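Long-range contact in glutamate ABC superfamily ATP binding cassette transporter, binding protein (Enterococcus faecium DO, PDB 5EYF), which binds glutamate and probably delivers it, as the extracellular solute-binding component, to an ABC transporter for uptake: residues V96-V101 and G201-K206. Residues are numbered along the deposited sequence; the frame is centred on the assembly and turned at random.
Sequences VDFSDV and GIAINK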
loop_
_atom_site.group_PDB
_atom_site.type_symbol
_atom_site.label_atom_id
_atom_site.label_comp_id
_atom_site.label_asym_id
_atom_site.label_seq_id
_atom_site.Cartn_x
_atom_site.Cartn_y
_atom_site.Cartn_z
ATOM N N VAL B 96 -9.632 -11.611 -13.669
ATOM C CA VAL B 96 -8.236 -11.954 -13.911
ATOM C C VAL B 96 -7.629 -12.491 -12.620
ATOM O O VAL B 96 -8.184 -12.344 -11.530
ATOM C CB VAL B 96 -7.427 -10.731 -14.410
ATOM C CG1 VAL B 96 -8.087 -10.068 -15.633
ATOM C CG2 VAL B 96 -7.236 -9.709 -13.285
ATOM N N ASP B 97 -6.493 -13.155 -12.757
ATOM C CA ASP B 97 -5.632 -13.420 -11.621
ATOM C C ASP B 97 -4.583 -12.322 -11.569
ATOM O O ASP B 97 -4.246 -11.713 -12.591
ATOM C CB ASP B 97 -4.954 -14.783 -11.737
ATOM C CG ASP B 97 -5.888 -15.944 -11.448
ATOM O OD1 ASP B 97 -6.975 -15.727 -10.848
ATOM O OD2 ASP B 97 -5.505 -17.096 -11.810
ATOM N N PHE B 98 -4.056 -12.065 -10.376
ATOM C CA PHE B 98 -3.020 -11.056 -10.216
ATOM C C PHE B 98 -1.764 -11.650 -9.595
ATOM O O PHE B 98 -1.844 -12.476 -8.672
ATOM C CB PHE B 98 -3.479 -9.918 -9.295
ATOM C CG PHE B 98 -4.407 -8.913 -9.947
ATOM C CD1 PHE B 98 -3.903 -7.947 -10.789
ATOM C CD2 PHE B 98 -5.765 -8.883 -9.621
ATOM C CE1 PHE B 98 -4.724 -6.986 -11.358
ATOM C CE2 PHE B 98 -6.608 -7.916 -10.175
ATOM C CZ PHE B 98 -6.086 -6.960 -11.041
ATOM N N SER B 99 -0.610 -11.166 -10.058
ATOM C CA SER B 99 0.651 -11.411 -9.360
ATOM C C SER B 99 0.659 -10.729 -7.987
ATOM O O SER B 99 -0.223 -9.927 -7.623
ATOM C CB SER B 99 1.834 -10.858 -10.146
ATOM O OG SER B 99 1.846 -9.422 -10.111
ATOM N N ASP B 100 1.726 -11.017 -7.256
ATOM C CA ASP B 100 2.094 -10.198 -6.103
ATOM C C ASP B 100 2.198 -8.719 -6.490
ATOM O O ASP B 100 2.524 -8.362 -7.639
ATOM C CB ASP B 100 3.441 -10.674 -5.538
ATOM C CG ASP B 100 3.372 -12.071 -4.960
ATOM O OD1 ASP B 100 2.297 -12.498 -4.510
ATOM O OD2 ASP B 100 4.423 -12.725 -4.897
ATOM N N VAL B 101 1.944 -7.864 -5.503
ATOM C CA VAL B 101 2.022 -6.413 -5.687
ATOM C C VAL B 101 3.447 -6.016 -6.042
ATOM O O VAL B 101 4.410 -6.472 -5.421
ATOM C CB VAL B 101 1.553 -5.707 -4.409
ATOM C CG1 VAL B 101 1.807 -4.165 -4.438
ATOM C CG2 VAL B 101 0.057 -5.971 -4.177
ATOM N N GLY B 201 -0.730 -4.749 -9.528
ATOM C CA GLY B 201 -0.385 -6.126 -9.807
ATOM C C GLY B 201 -0.310 -6.362 -11.302
ATOM O O GLY B 201 -0.773 -5.550 -12.111
ATOM N N ILE B 202 0.325 -7.476 -11.663
ATOM C CA ILE B 202 0.341 -7.947 -13.047
ATOM C C ILE B 202 -0.865 -8.844 -13.245
ATOM O O ILE B 202 -1.033 -9.827 -12.523
ATOM C CB ILE B 202 1.646 -8.692 -13.360
ATOM C CG1 ILE B 202 2.815 -7.721 -13.221
ATOM C CG2 ILE B 202 1.605 -9.373 -14.778
ATOM C CD1 ILE B 202 4.194 -8.459 -13.169
ATOM N N ALA B 203 -1.709 -8.525 -14.238
ATOM C CA ALA B 203 -2.901 -9.317 -14.455
ATOM C C ALA B 203 -2.646 -10.394 -15.497
ATOM O O ALA B 203 -2.057 -10.132 -16.548
ATOM C CB ALA B 203 -4.063 -8.426 -14.888
ATOM N N ILE B 204 -3.132 -11.596 -15.202
ATOM C CA ILE B 204 -2.995 -12.766 -16.055
ATOM C C ILE B 204 -4.378 -13.400 -16.208
ATOM O O ILE B 204 -5.193 -13.377 -15.276
ATOM C CB ILE B 204 -1.946 -13.733 -15.460
ATOM C CG1 ILE B 204 -0.566 -13.033 -15.440
ATOM C CG2 ILE B 204 -1.920 -15.100 -16.173
ATOM C CD1 ILE B 204 0.528 -13.796 -14.758
ATOM N N ASN B 205 -4.692 -13.893 -17.404
ATOM C CA ASN B 205 -6.022 -14.466 -17.582
ATOM C C ASN B 205 -6.214 -15.659 -16.650
ATOM O O ASN B 205 -5.253 -16.321 -16.240
ATOM C CB ASN B 205 -6.231 -14.908 -19.037
ATOM C CG ASN B 205 -7.686 -15.097 -19.393
ATOM O OD1 ASN B 205 -8.578 -14.618 -18.686
ATOM N ND2 ASN B 205 -7.941 -15.802 -20.484
ATOM N N LYS B 206 -7.472 -15.930 -16.319
ATOM C CA LYS B 206 -7.820 -17.158 -15.627
ATOM C C LYS B 206 -7.369 -18.371 -16.438
ATOM O O LYS B 206 -7.365 -18.360 -17.676
ATOM C CB LYS B 206 -9.334 -17.212 -15.392
ATOM C CG LYS B 206 -9.888 -16.020 -14.641
ATOM C CD LYS B 206 -9.529 -16.089 -13.164
ATOM C CE LYS B 206 -10.228 -14.991 -12.336
ATOM N NZ LYS B 206 -9.719 -14.985 -10.944
HETATM O O HOH W 1 -4.241 -17.744 -14.217
#
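The side chains of Asp-97 and Lys-206 cross at about a right angle, joined by a salt bridge of 2.8 Å from Lys-206 NZ to Asp-97 OD1, which the ammonium reaches on the anti side and 30° out of the carboxylate plane. A bend at chi2 (-74°) turns the lysine chain back over strand 96-98, where NZ also hydrogen-bonds Val-96 O from above its carbonyl plane; Lys-93 O is a third acceptor. The other carboxylate oxygen, Asp-97 OD2, accepts a hydrogen bond from a water that also donates to Asn-205 O. Asp-97 and Ile-204 form the antiparallel hydrogen-bonded pair, Asp-97 N to Ile-204 O and Ile-204 N to Asp-97 O both 2.8 Å. Strand 96-98 thus pairs with the end of strand 198-205 in the α/β fold of a family 3 solute-binding protein, and helix 209-225 covers the Asp-97 and Ile-204 side. On the other face Val-96 CG2 lies 3.8 Å from Ala-203 CB and over one face of the Phe-98 ring, toward its rim; that ring also touches Arg-92, which binds the glutamate. Further along, Ser-99 N donates to Ile-202 O. Ser-99 OG, between its backbone N and carbonyl carbon (chi1 71°), accepts from Ile-202 N (2.9 Å) and donates to Asp-100 O.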